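Endo-n-acetyl-beta-d-glucosaminidase (Hypocrea jecorina, PDB 4AC1) hydrolyses the bond between the two N-acetylglucosamines at the core of N-linked glycans and is responsible for deglycosylating the cellulases of its own fungus. Local coordinates at residues L154-S159 and D184-Q189; S171-Q176 and N209-A214; M79-G84 and D123-Q128; I6-T11 and G251-E256; T188-G193 and V216-L221. All coordinates share one frame; numbering follows the deposited sequence.

Contact 1. Residues L154-S159 and D184-Q189; sequences LAPVAS and DWYNTQ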
# COMPACT_ATOMS: atom_id res chain seq x y z
N LEU A 154 -0.07 3.93 -5.56
CA LEU A 154 -1.44 4.25 -5.17
C LEU A 154 -2.15 2.95 -4.87
O LEU A 154 -1.65 1.88 -5.22
CB LEU A 154 -2.16 5.06 -6.24
CG LEU A 154 -1.59 6.46 -6.48
CD1 LEU A 154 -0.54 6.46 -7.61
CD2 LEU A 154 -2.70 7.46 -6.72
N ALA A 155 -3.33 3.05 -4.25
CA ALA A 155 -4.13 1.89 -3.89
C ALA A 155 -5.55 2.00 -4.46
O ALA A 155 -6.52 2.07 -3.70
CB ALA A 155 -4.14 1.72 -2.36
N PRO A 156 -5.70 2.02 -5.79
CA PRO A 156 -7.04 2.00 -6.37
C PRO A 156 -7.79 0.73 -5.97
O PRO A 156 -7.18 -0.33 -5.84
CB PRO A 156 -6.77 1.96 -7.87
CG PRO A 156 -5.42 1.32 -7.99
CD PRO A 156 -4.65 1.79 -6.81
N VAL A 157 -9.10 0.83 -5.80
CA VAL A 157 -9.90 -0.38 -5.74
C VAL A 157 -9.92 -0.96 -7.16
O VAL A 157 -9.79 -0.24 -8.14
CB VAL A 157 -11.31 -0.13 -5.17
CG1 VAL A 157 -11.22 0.51 -3.80
CG2 VAL A 157 -12.16 0.70 -6.11
N ALA A 158 -10.05 -2.28 -7.27
CA ALA A 158 -9.85 -2.93 -8.57
C ALA A 158 -10.71 -2.35 -9.69
O ALA A 158 -10.20 -2.07 -10.77
CB ALA A 158 -10.06 -4.43 -8.45
N SER A 159 -12.00 -2.14 -9.42
CA SER A 159 -12.94 -1.61 -10.42
C SER A 159 -12.54 -0.20 -10.90
O SER A 159 -12.95 0.22 -11.97
CB SER A 159 -14.37 -1.62 -9.89
OG SER A 159 -14.44 -1.01 -8.62
N ASP A 184 5.23 3.65 -9.43
CA ASP A 184 5.90 2.36 -9.50
C ASP A 184 4.94 1.18 -9.63
O ASP A 184 5.22 0.25 -10.39
CB ASP A 184 6.89 2.19 -8.34
CG ASP A 184 7.98 3.21 -8.40
OD1 ASP A 184 8.89 3.06 -9.25
OD2 ASP A 184 7.91 4.22 -7.68
N TRP A 185 3.83 1.22 -8.90
CA TRP A 185 2.78 0.21 -9.04
C TRP A 185 1.50 0.64 -8.34
O TRP A 185 1.47 1.66 -7.63
CB TRP A 185 3.24 -1.19 -8.54
CG TRP A 185 3.33 -1.34 -7.05
CD1 TRP A 185 2.31 -1.70 -6.21
CD2 TRP A 185 4.49 -1.17 -6.22
NE1 TRP A 185 2.75 -1.75 -4.91
CE2 TRP A 185 4.09 -1.44 -4.90
CE3 TRP A 185 5.82 -0.81 -6.47
CZ2 TRP A 185 4.96 -1.34 -3.81
CZ3 TRP A 185 6.70 -0.73 -5.40
CH2 TRP A 185 6.26 -0.99 -4.08
N TYR A 186 0.46 -0.16 -8.57
CA TYR A 186 -0.85 0.03 -7.98
C TYR A 186 -1.16 -1.12 -7.03
O TYR A 186 -1.21 -2.29 -7.45
CB TYR A 186 -1.91 0.12 -9.09
CG TYR A 186 -1.67 1.24 -10.09
CD1 TYR A 186 -2.09 2.54 -9.82
CD2 TYR A 186 -1.02 0.99 -11.31
CE1 TYR A 186 -1.86 3.56 -10.71
CE2 TYR A 186 -0.78 2.03 -12.22
CZ TYR A 186 -1.22 3.30 -11.91
OH TYR A 186 -0.98 4.32 -12.82
N ASN A 187 -1.34 -0.79 -5.76
CA ASN A 187 -1.75 -1.73 -4.73
C ASN A 187 -3.25 -1.93 -4.89
O ASN A 187 -4.05 -1.21 -4.30
CB ASN A 187 -1.44 -1.15 -3.35
CG ASN A 187 0.04 -1.10 -3.08
OD1 ASN A 187 0.71 -2.14 -3.05
ND2 ASN A 187 0.57 0.11 -2.90
N THR A 188 -3.61 -2.89 -5.73
CA THR A 188 -4.97 -2.90 -6.27
C THR A 188 -5.89 -3.71 -5.36
O THR A 188 -5.62 -4.87 -5.05
CB THR A 188 -4.97 -3.40 -7.73
OG1 THR A 188 -4.08 -2.59 -8.51
CG2 THR A 188 -6.33 -3.28 -8.36
N GLN A 189 -6.94 -3.05 -4.87
CA GLN A 189 -7.78 -3.66 -3.83
C GLN A 189 -8.85 -4.57 -4.44
O GLN A 189 -9.90 -4.09 -4.89
CB GLN A 189 -8.40 -2.58 -2.94
CG GLN A 189 -7.40 -1.51 -2.48
CD GLN A 189 -7.95 -0.61 -1.38
OE1 GLN A 189 -8.63 -1.09 -0.48
NE2 GLN A 189 -7.66 0.68 -1.45

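Contact 2. Residues S171-Q176 and N209-A214; sequences SYTALQ and NGFAPA. With ZN (zinc ion), chain I.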
# COMPACT_ATOMS: atom_id res chain seq x y z
N SER A 171 -9.57 10.08 -12.19
CA SER A 171 -9.45 8.95 -13.10
C SER A 171 -8.05 8.30 -13.02
O SER A 171 -7.04 8.98 -13.20
CB SER A 171 -9.74 9.39 -14.53
OG SER A 171 -9.29 8.40 -15.44
N TYR A 172 -8.01 6.99 -12.79
CA TYR A 172 -6.74 6.27 -12.77
C TYR A 172 -6.18 6.07 -14.17
O TYR A 172 -4.98 5.95 -14.33
CB TYR A 172 -6.88 4.94 -12.04
CG TYR A 172 -6.85 5.12 -10.54
CD1 TYR A 172 -8.03 5.36 -9.83
CD2 TYR A 172 -5.64 5.09 -9.83
CE1 TYR A 172 -8.01 5.56 -8.47
CE2 TYR A 172 -5.61 5.30 -8.46
CZ TYR A 172 -6.81 5.52 -7.79
OH TYR A 172 -6.78 5.72 -6.43
N THR A 173 -7.04 6.03 -15.20
CA THR A 173 -6.51 5.92 -16.56
C THR A 173 -5.89 7.24 -16.98
O THR A 173 -4.82 7.24 -17.58
CB THR A 173 -7.53 5.46 -17.59
OG1 THR A 173 -8.70 6.25 -17.46
CG2 THR A 173 -7.88 3.97 -17.42
N ALA A 174 -6.50 8.37 -16.63
CA ALA A 174 -5.88 9.68 -16.90
C ALA A 174 -4.57 9.81 -16.13
O ALA A 174 -3.56 10.25 -16.69
CB ALA A 174 -6.83 10.80 -16.52
N LEU A 175 -4.57 9.45 -14.85
CA LEU A 175 -3.35 9.47 -14.03
C LEU A 175 -2.23 8.63 -14.64
O LEU A 175 -1.07 9.07 -14.70
CB LEU A 175 -3.64 9.00 -12.61
CG LEU A 175 -2.48 9.03 -11.61
CD1 LEU A 175 -1.98 10.44 -11.40
CD2 LEU A 175 -2.90 8.41 -10.29
N GLN A 176 -2.56 7.41 -15.07
CA GLN A 176 -1.56 6.55 -15.68
C GLN A 176 -0.97 7.22 -16.93
O GLN A 176 0.25 7.17 -17.14
CB GLN A 176 -2.14 5.15 -15.99
CG GLN A 176 -1.26 4.26 -16.90
CD GLN A 176 0.10 3.92 -16.31
OE1 GLN A 176 0.22 3.64 -15.11
NE2 GLN A 176 1.12 3.91 -17.15
N ASN A 209 -7.19 -2.87 -19.95
CA ASN A 209 -7.49 -1.45 -19.82
C ASN A 209 -6.23 -0.56 -19.72
O ASN A 209 -6.32 0.62 -19.41
CB ASN A 209 -8.43 -1.18 -18.63
CG ASN A 209 -9.25 0.09 -18.80
OD1 ASN A 209 -9.63 0.44 -19.93
ND2 ASN A 209 -9.53 0.78 -17.71
N GLY A 210 -5.06 -1.15 -19.98
CA GLY A 210 -3.82 -0.39 -20.09
C GLY A 210 -2.92 -0.33 -18.87
O GLY A 210 -2.02 0.51 -18.78
N PHE A 211 -3.15 -1.22 -17.91
CA PHE A 211 -2.30 -1.28 -16.71
C PHE A 211 -1.44 -2.53 -16.79
O PHE A 211 -1.97 -3.64 -16.71
CB PHE A 211 -3.13 -1.23 -15.42
CG PHE A 211 -3.93 0.03 -15.28
CD1 PHE A 211 -3.37 1.19 -14.74
CD2 PHE A 211 -5.25 0.08 -15.73
CE1 PHE A 211 -4.11 2.36 -14.64
CE2 PHE A 211 -5.99 1.25 -15.63
CZ PHE A 211 -5.42 2.40 -15.09
N ALA A 212 -0.13 -2.35 -16.95
CA ALA A 212 0.80 -3.47 -17.13
C ALA A 212 0.80 -4.41 -15.94
O ALA A 212 0.75 -3.96 -14.79
CB ALA A 212 2.22 -2.95 -17.38
N PRO A 213 0.86 -5.73 -16.19
CA PRO A 213 0.94 -6.68 -15.09
C PRO A 213 2.02 -6.33 -14.05
O PRO A 213 1.79 -6.45 -12.86
CB PRO A 213 1.28 -8.00 -15.78
CG PRO A 213 0.66 -7.87 -17.12
CD PRO A 213 0.83 -6.42 -17.50
N ALA A 214 3.18 -5.87 -14.51
CA ALA A 214 4.26 -5.47 -13.61
C ALA A 214 3.84 -4.38 -12.63
O ALA A 214 4.43 -4.26 -11.56
CB ALA A 214 5.50 -5.03 -14.41
ZN ZN I . -11.21 1.52 -20.74
O HOH W 1 -12.65 2.52 -21.80
O HOH W 2 -10.35 3.21 -20.19
O HOH W 3 -12.07 -0.32 -21.55
O HOH W 4 -10.15 1.57 -22.35

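Contact 3. Residues M79-G84 and D123-Q128; sequences MGMVGG and DLDVEQ. With ZN (zinc ion), chain G.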
# COMPACT_ATOMS: atom_id res chain seq x y z
N MET A 79 8.16 1.70 3.44
CA MET A 79 7.39 2.81 2.89
C MET A 79 6.38 3.29 3.92
O MET A 79 6.14 2.61 4.93
CB MET A 79 6.59 2.34 1.68
CG MET A 79 7.42 1.84 0.53
SD MET A 79 6.47 1.07 -0.79
CE MET A 79 5.47 2.46 -1.37
N GLY A 80 5.78 4.44 3.65
CA GLY A 80 4.60 4.87 4.37
C GLY A 80 3.39 4.81 3.44
O GLY A 80 3.56 4.70 2.21
N MET A 81 2.20 4.87 4.03
CA MET A 81 0.98 5.16 3.28
C MET A 81 0.28 6.29 4.00
O MET A 81 0.23 6.32 5.23
CB MET A 81 0.07 3.94 3.18
CG MET A 81 -1.29 4.22 2.56
SD MET A 81 -2.60 4.59 3.77
CE MET A 81 -3.11 2.91 4.16
N VAL A 82 -0.21 7.23 3.21
CA VAL A 82 -1.04 8.33 3.69
C VAL A 82 -2.45 8.16 3.11
O VAL A 82 -2.62 7.77 1.94
CB VAL A 82 -0.42 9.72 3.34
CG1 VAL A 82 -0.21 9.88 1.85
CG2 VAL A 82 -1.24 10.88 3.91
N GLY A 83 -3.45 8.45 3.94
CA GLY A 83 -4.85 8.35 3.55
C GLY A 83 -5.56 7.19 4.20
O GLY A 83 -5.62 7.11 5.44
N GLY A 84 -6.08 6.28 3.38
CA GLY A 84 -6.89 5.17 3.86
C GLY A 84 -8.28 5.64 4.28
O GLY A 84 -8.79 6.64 3.76
N ASP A 123 2.82 5.47 -0.38
CA ASP A 123 1.59 4.97 -1.00
C ASP A 123 0.51 6.01 -0.73
O ASP A 123 0.30 6.43 0.41
CB ASP A 123 1.21 3.62 -0.38
CG ASP A 123 0.02 2.95 -1.04
OD1 ASP A 123 -0.06 2.86 -2.29
OD2 ASP A 123 -0.85 2.45 -0.30
N LEU A 124 -0.13 6.45 -1.81
CA LEU A 124 -1.24 7.41 -1.73
C LEU A 124 -2.53 6.61 -1.88
O LEU A 124 -2.95 6.27 -2.99
CB LEU A 124 -1.15 8.48 -2.82
CG LEU A 124 0.09 9.37 -2.94
CD1 LEU A 124 0.55 9.95 -1.62
CD2 LEU A 124 1.23 8.65 -3.60
N ASP A 125 -3.13 6.29 -0.73
CA ASP A 125 -4.33 5.44 -0.68
C ASP A 125 -5.54 6.35 -0.55
O ASP A 125 -5.96 6.73 0.54
CB ASP A 125 -4.22 4.48 0.50
CG ASP A 125 -5.34 3.45 0.56
OD1 ASP A 125 -6.29 3.47 -0.25
OD2 ASP A 125 -5.26 2.62 1.50
N VAL A 126 -6.08 6.74 -1.70
CA VAL A 126 -7.07 7.81 -1.76
C VAL A 126 -8.46 7.21 -1.73
O VAL A 126 -8.91 6.59 -2.70
CB VAL A 126 -6.86 8.68 -3.02
CG1 VAL A 126 -7.87 9.82 -3.05
CG2 VAL A 126 -5.41 9.23 -3.06
N GLU A 127 -9.12 7.33 -0.58
CA GLU A 127 -10.42 6.71 -0.38
C GLU A 127 -11.56 7.74 -0.29
O GLU A 127 -12.70 7.37 0.01
CB GLU A 127 -10.41 5.75 0.82
CG GLU A 127 -9.50 4.54 0.67
CD GLU A 127 -9.59 3.58 1.85
OE1 GLU A 127 -10.60 3.61 2.59
OE2 GLU A 127 -8.66 2.78 2.05
N GLN A 128 -11.26 9.00 -0.55
CA GLN A 128 -12.29 10.05 -0.71
C GLN A 128 -11.94 10.82 -1.97
O GLN A 128 -10.80 10.73 -2.43
CB GLN A 128 -12.36 10.99 0.50
CG GLN A 128 -12.60 10.31 1.84
CD GLN A 128 -11.33 9.73 2.44
OE1 GLN A 128 -10.24 10.30 2.32
NE2 GLN A 128 -11.46 8.58 3.09
ZN ZN G . -8.56 0.99 3.04
O HOH W 5 -8.10 8.58 1.88
O HOH W 6 -9.89 1.52 4.27
O HOH W 7 -9.81 -0.13 1.55
O HOH W 8 -7.10 1.72 4.42
O HOH W 9 -8.47 -0.88 4.15

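Contact 4. Residues I6-T11 and G251-E256; sequences IVYFQT and GVMGWE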
# COMPACT_ATOMS: atom_id res chain seq x y z
N ILE A 6 4.05 -7.47 -0.39
CA ILE A 6 3.88 -6.22 0.32
C ILE A 6 2.92 -6.43 1.47
O ILE A 6 1.87 -7.03 1.28
CB ILE A 6 3.27 -5.18 -0.64
CG1 ILE A 6 4.21 -4.92 -1.82
CG2 ILE A 6 2.91 -3.88 0.09
CD1 ILE A 6 3.51 -4.76 -3.15
N VAL A 7 3.29 -5.96 2.65
CA VAL A 7 2.43 -6.08 3.83
C VAL A 7 2.18 -4.68 4.41
O VAL A 7 3.13 -3.93 4.69
CB VAL A 7 3.07 -6.96 4.92
CG1 VAL A 7 2.31 -6.84 6.26
CG2 VAL A 7 3.13 -8.41 4.45
N TYR A 8 0.90 -4.33 4.55
CA TYR A 8 0.49 -3.13 5.26
C TYR A 8 0.49 -3.38 6.77
O TYR A 8 -0.02 -4.42 7.24
CB TYR A 8 -0.90 -2.70 4.84
CG TYR A 8 -1.00 -2.03 3.47
CD1 TYR A 8 -1.21 -2.77 2.30
CD2 TYR A 8 -0.91 -0.64 3.35
CE1 TYR A 8 -1.30 -2.14 1.06
CE2 TYR A 8 -1.01 -0.01 2.12
CZ TYR A 8 -1.21 -0.77 0.98
OH TYR A 8 -1.33 -0.15 -0.25
N PHE A 9 1.05 -2.43 7.51
CA PHE A 9 1.25 -2.53 8.95
C PHE A 9 0.59 -1.30 9.58
O PHE A 9 1.23 -0.24 9.70
CB PHE A 9 2.76 -2.57 9.22
CG PHE A 9 3.15 -2.85 10.66
CD1 PHE A 9 3.17 -4.15 11.16
CD2 PHE A 9 3.53 -1.81 11.49
CE1 PHE A 9 3.53 -4.40 12.49
CE2 PHE A 9 3.90 -2.04 12.81
CZ PHE A 9 3.91 -3.34 13.31
N GLN A 10 -0.71 -1.41 9.88
CA GLN A 10 -1.49 -0.30 10.46
C GLN A 10 -1.65 -0.45 11.97
O GLN A 10 -1.44 0.51 12.72
CB GLN A 10 -2.87 -0.15 9.82
CG GLN A 10 -3.51 1.17 10.23
CD GLN A 10 -4.94 1.31 9.77
OE1 GLN A 10 -5.84 0.66 10.30
NE2 GLN A 10 -5.16 2.18 8.81
N THR A 11 -2.04 -1.65 12.40
CA THR A 11 -2.18 -1.97 13.82
C THR A 11 -0.79 -2.27 14.34
O THR A 11 -0.16 -3.27 13.95
CB THR A 11 -3.12 -3.17 14.02
OG1 THR A 11 -4.39 -2.85 13.46
CG2 THR A 11 -3.31 -3.48 15.51
N GLY A 251 2.68 -8.66 -8.10
CA GLY A 251 2.85 -9.35 -6.83
C GLY A 251 1.55 -9.33 -6.05
O GLY A 251 0.47 -9.27 -6.64
N VAL A 252 1.67 -9.43 -4.73
CA VAL A 252 0.53 -9.46 -3.82
C VAL A 252 0.77 -8.52 -2.65
O VAL A 252 1.90 -8.41 -2.17
CB VAL A 252 0.30 -10.92 -3.27
CG1 VAL A 252 -0.75 -10.94 -2.14
CG2 VAL A 252 -0.11 -11.84 -4.39
N MET A 253 -0.28 -7.82 -2.22
CA MET A 253 -0.24 -7.08 -0.97
C MET A 253 -1.31 -7.61 -0.04
O MET A 253 -2.33 -8.14 -0.47
CB MET A 253 -0.31 -5.55 -1.17
CG MET A 253 -1.63 -4.97 -1.70
SD MET A 253 -2.97 -4.89 -0.48
CE MET A 253 -3.92 -3.58 -1.23
N GLY A 254 -1.04 -7.48 1.26
CA GLY A 254 -1.97 -7.92 2.29
C GLY A 254 -2.38 -6.81 3.23
O GLY A 254 -1.51 -6.15 3.83
N TRP A 255 -3.69 -6.62 3.38
CA TRP A 255 -4.28 -5.74 4.39
C TRP A 255 -4.90 -6.62 5.50
O TRP A 255 -5.89 -7.29 5.24
CB TRP A 255 -5.36 -4.83 3.79
CG TRP A 255 -5.86 -3.91 4.84
CD1 TRP A 255 -6.84 -4.16 5.76
CD2 TRP A 255 -5.32 -2.62 5.16
NE1 TRP A 255 -6.96 -3.09 6.62
CE2 TRP A 255 -6.03 -2.14 6.28
CE3 TRP A 255 -4.29 -1.83 4.61
CZ2 TRP A 255 -5.77 -0.88 6.85
CZ3 TRP A 255 -4.03 -0.58 5.18
CH2 TRP A 255 -4.77 -0.12 6.29
N GLU A 256 -4.35 -6.65 6.72
CA GLU A 256 -3.07 -6.04 7.12
C GLU A 256 -2.37 -7.05 8.04
O GLU A 256 -2.88 -8.15 8.30
CB GLU A 256 -3.30 -4.71 7.83
CG GLU A 256 -4.24 -4.82 9.02
CD GLU A 256 -3.88 -3.92 10.19
OE1 GLU A 256 -2.69 -3.55 10.36
OE2 GLU A 256 -4.80 -3.58 10.96
O HOH W 10 -0.52 -4.88 11.55

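Contact 5. Residues T188-G193 and V216-L221; sequences TQFYSG and VVAGQL. With ACT (acetate ion), chain D.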
# COMPACT_ATOMS: atom_id res chain seq x y z
N THR A 188 -3.61 -2.89 -5.73
CA THR A 188 -4.97 -2.90 -6.27
C THR A 188 -5.89 -3.71 -5.36
O THR A 188 -5.62 -4.87 -5.05
CB THR A 188 -4.97 -3.40 -7.73
OG1 THR A 188 -4.08 -2.59 -8.51
CG2 THR A 188 -6.33 -3.28 -8.36
N GLN A 189 -6.94 -3.05 -4.87
CA GLN A 189 -7.78 -3.66 -3.83
C GLN A 189 -8.85 -4.57 -4.44
O GLN A 189 -9.90 -4.09 -4.89
CB GLN A 189 -8.40 -2.58 -2.94
CG GLN A 189 -7.40 -1.51 -2.48
CD GLN A 189 -7.95 -0.61 -1.38
OE1 GLN A 189 -8.63 -1.09 -0.48
NE2 GLN A 189 -7.66 0.68 -1.45
N PHE A 190 -8.56 -5.87 -4.47
CA PHE A 190 -9.52 -6.90 -4.92
C PHE A 190 -10.35 -7.39 -3.74
O PHE A 190 -10.30 -8.57 -3.34
CB PHE A 190 -8.80 -8.09 -5.59
CG PHE A 190 -8.13 -7.76 -6.91
CD1 PHE A 190 -6.84 -7.21 -6.95
CD2 PHE A 190 -8.78 -8.03 -8.11
CE1 PHE A 190 -6.23 -6.93 -8.17
CE2 PHE A 190 -8.17 -7.75 -9.34
CZ PHE A 190 -6.89 -7.20 -9.36
N TYR A 191 -11.12 -6.48 -3.17
CA TYR A 191 -11.97 -6.78 -2.02
C TYR A 191 -12.98 -5.65 -1.82
O TYR A 191 -12.99 -4.69 -2.60
CB TYR A 191 -11.15 -7.06 -0.75
CG TYR A 191 -10.00 -6.11 -0.44
CD1 TYR A 191 -10.19 -4.96 0.33
CD2 TYR A 191 -8.69 -6.44 -0.82
CE1 TYR A 191 -9.11 -4.11 0.67
CE2 TYR A 191 -7.61 -5.62 -0.49
CZ TYR A 191 -7.83 -4.46 0.25
OH TYR A 191 -6.73 -3.68 0.57
N SER A 192 -13.84 -5.80 -0.81
CA SER A 192 -14.87 -4.81 -0.46
C SER A 192 -15.93 -4.63 -1.54
O SER A 192 -16.70 -3.67 -1.51
CB SER A 192 -14.24 -3.46 -0.09
OG SER A 192 -13.40 -3.64 1.03
N GLY A 193 -15.99 -5.58 -2.47
CA GLY A 193 -16.97 -5.56 -3.54
C GLY A 193 -16.40 -5.11 -4.87
O GLY A 193 -17.02 -5.29 -5.90
N VAL A 216 0.52 -4.01 -11.57
CA VAL A 216 -0.72 -4.37 -10.88
C VAL A 216 -0.43 -5.43 -9.81
O VAL A 216 -0.21 -6.60 -10.11
CB VAL A 216 -1.82 -4.86 -11.86
CG1 VAL A 216 -3.11 -5.13 -11.10
CG2 VAL A 216 -2.05 -3.82 -12.94
N VAL A 217 -0.35 -4.97 -8.57
CA VAL A 217 -0.22 -5.83 -7.39
C VAL A 217 -1.61 -6.24 -6.95
O VAL A 217 -2.51 -5.41 -6.80
CB VAL A 217 0.53 -5.08 -6.26
CG1 VAL A 217 0.35 -5.77 -4.92
CG2 VAL A 217 2.00 -4.98 -6.60
N ALA A 218 -1.78 -7.55 -6.79
CA ALA A 218 -3.06 -8.13 -6.34
C ALA A 218 -3.25 -7.99 -4.84
O ALA A 218 -2.67 -8.74 -4.05
CB ALA A 218 -3.14 -9.57 -6.75
N GLY A 219 -4.07 -7.02 -4.45
CA GLY A 219 -4.36 -6.78 -3.06
C GLY A 219 -5.36 -7.76 -2.49
O GLY A 219 -6.36 -8.09 -3.15
N GLN A 220 -5.09 -8.18 -1.27
CA GLN A 220 -5.88 -9.19 -0.56
C GLN A 220 -6.10 -8.83 0.90
O GLN A 220 -5.18 -8.37 1.60
CB GLN A 220 -5.13 -10.53 -0.60
CG GLN A 220 -5.06 -11.15 -1.98
CD GLN A 220 -6.38 -11.75 -2.39
OE1 GLN A 220 -6.68 -12.89 -2.03
NE2 GLN A 220 -7.19 -10.99 -3.11
N LEU A 221 -7.32 -9.05 1.37
CA LEU A 221 -7.56 -9.07 2.80
C LEU A 221 -6.86 -10.29 3.41
O LEU A 221 -6.91 -11.39 2.84
CB LEU A 221 -9.06 -9.13 3.11
CG LEU A 221 -9.89 -7.90 2.73
CD1 LEU A 221 -11.36 -8.17 3.05
CD2 LEU A 221 -9.42 -6.65 3.46
C ACT D . -6.33 -0.54 1.71
O ACT D . -6.98 -1.55 2.07
OXT ACT D . -6.89 0.57 1.87
CH3 ACT D . -4.98 -0.68 1.09
O HOH W 11 -10.07 -11.24 -3.90
O HOH W 12 -9.24 -10.14 -0.51

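Contact 1. Residues L154-S159 and D184-Q189
Backbone bonds carry most of the join between L154-A158 and W185-Q189. N187 N donates to L154 O at 2.7 Å, whereas the bond from L154 N to W185 O is weak. Further on, Q189 N donates to P156 O at 2.9 Å, and A158 N returns a bond to Q189 O at 3.0 Å. The CA hydrogens of Y186, A155 and T188 add close contacts to carbonyl oxygens across the seam.

One side-chain bond crosses as well. Q189 extends beyond CG (chi2 -169°), and its NE2 meets A155 O at 2.9 Å with an N-H...O angle of 161°. A glutamine suits the place because the same amide also supplies OE1, which binds zinc together with E127; the bond from NE2 limits how the amide can turn. Within 184-189, W185 NE1 donates to N187 OD1, steadying an amide whose ND2 makes a weak bond to D123.

A few apolar contacts pack beside the bonds. P156 CG rests 3.9 Å from Y186 CB, the two side chains crossing at about a right angle, while the far end of Y186 is held by Q176. The methyl A158 CB lies 3.9 Å from T188 CG2. A parallel bridge followed by a single further bridge past the end of strand 151-154, close to a metal site, belongs to the active-site end of the (beta/alpha)8 barrel of glycoside hydrolase family 18.

Contact 2. Residues S171-Q176 and N209-A214
The ring of F211 meets the helix start at Y172 edge-on: Y172 O lies near the ring plane, 3.7 Å from F211 CZ, and the Y172 carbonyl carbon and T173 N also lie at this edge. Q176 CB approaches the same ring obliquely, as does T173 CG2 in one of that residue's two conformers, and Y186 forms an edge-to-face pair with it. This is packing on the outside of the (beta/alpha)8 barrel, where the loop following helix 201-208 lies against helix 172-179. F211 CG stands anti to the carbonyl carbon (chi1 -61°), and beyond it the flat ring reaches the helix.

Q176 and F211 run alongside in opposite senses, with Q176 CB 3.7 Å from F211 CE1. The amide of Q176 looks to other partners, OE1 bonding to Y186 and K215. An alanine in place of F211 would probably open a gap beside Y172 and Q176 and leave Y186 without its aromatic mate.

S171 is the N-cap just before the helix, its OG accepting from A174 N at 3.0 Å. On the loop, G210 has a backbone turn (phi 98°) in which a CB would press on the preceding carbonyl, so glycine suits it.

N209 ND2 donates to L161 O, and its approach to T173 CG2, seen in one conformer of T173, is tentative. The other branch of that amide binds zinc, shared with D163 and four waters, N209 OD1 lying 2.1 Å from the metal.

Contact 3. Residues M79-G84 and D123-Q128
E127 and G84 meet beside a zinc ion, which E127 OE2 binds at 2.0 Å together with Q189 OE1 and four waters. The carboxylate carbon E127 CD lies 3.4 Å from G84 C, and the positive phi of G84 (73°) suits glycine. A water accepts from E127 N and lies near G84 O and Q128 OE1, and Q128 NE2 adds a weak bond to G84 O.

Behind the metal runs a parallel ladder. D123 N donates to G80 O at 2.8 Å; V82 N to D123 O and D125 N to V82 O follow, and G84 N to D125 O at 2.9 Å ends the series. A CB on G83 would strike D125 O, so only glycine fits there. The two strands belong to the beta-alpha-beta unit 77-83, 100-116, 121-125, and D123, D125 and E127 spell the DxDxE signature of family 18 active sites.

Over this row lies M81, an apolar, unbranched side chain alongside the acids. Its CG, anti to the backbone N (chi1 173°), lies 3.4 Å from D123 OD2; bends further out bring M81 CE to 3.4 Å from D125 OD2. D123 itself is gripped from outside, OD2 by Y8 and OD1 by T153. On the other face of the sheet, V82 CG1 packs against L124 CD1, tentatively, since this rests on one of the two conformers of L124.

Contact 4. Residues I6-T11 and G251-E256
E256 holds the end of strand 4-9 with its carboxylate. OE1 accepts from both Q10 N (3.0 Å) and T11 N (2.9 Å), and OE2 takes the hydroxyl of T11, with T11 OG1 2.6 Å from E256 OE2, all on the syn side. A water joins OE1 to T11 O. A glutamate, with two acceptor oxygens, thus grips the loop after strand 4-9, where regular strand pairing has ceased.

Before it, the backbones pair in parallel: I6 N to V252 O, G254 N to I6 O, and Y8 N to G254 O.

Among the side chains, Y8 CG lies 3.5 Å from W255 CE3, the ring planes 52° apart. M253 SD sits at the edge of the Y8 ring, 3.6 Å from CE1, as a Met-aromatic contact. Q10 NE2, which bonds to S40 OG, meets the edge of W255 at CH2, its amide almost perpendicular to the ring.

The peptide between W255 and E256 is cis, as is usual at the tryptophan closing family 18 active sites; here the first and last strands close the barrel.

Contact 5. Residues T188-G193 and V216-L221
Y191, two residues past strand 185-189, meets L221, the last residue of strand 216-221, in a beta-alpha-beta unit whose strands are joined through helix 201-208. L221 CD2 lies over one face of the tyrosine ring, 3.8 Å from its centroid, a CH-pi contact; Q189 CB covers the opposite face near the rim. Y191 OH donates at 2.6 Å to oxygen O of an acetate, probably from the crystallisation liquor. An alanine in place of Y191 would probably open a gap between L221 and Q189 and leave the acetate without its hydroxyl donor.

Parallel pairing, repeated round the (beta/alpha)8 barrel, joins the strands: T188 N donates to V217 O, and G219 N to T188 O at 2.7 Å. G219 suits its place because a CB would collide with T188 O. The next bond, F190 N to G219 O, is weak.

F190 turns its ring edge towards G219 N and V217 O, with CE1 3.9 Å from A218 CA. Q220 folds back at chi2 (-75°), and its NE2 donates to G219 O at 3.0 Å; a water links this NE2 to F190 O.

Overall arrangement
Contacts 1, 3, 4 and 5 lie on one curled sheet, the parallel wall of a (beta/alpha)8 barrel, while contact 2 packs outside it. Contact 4 pairs the first and last strands and encloses the rest in sequence; contact 3 closes before contact 1 opens, contact 2 crosses both 1 and 5, and contact 5 starts on strand 185-189 where contact 1 ends. Contacts 1 and 5 have centres about 7 Å apart, whereas the centres of contacts 2 and 4 stand about 21 Å apart. Contacts 1, 3 and 5 converge on one zinc site through E127 and Q189, while N209 of contact 2 serves a separate zinc. Chain segments distant in sequence thus come together around the family 18 active-site region.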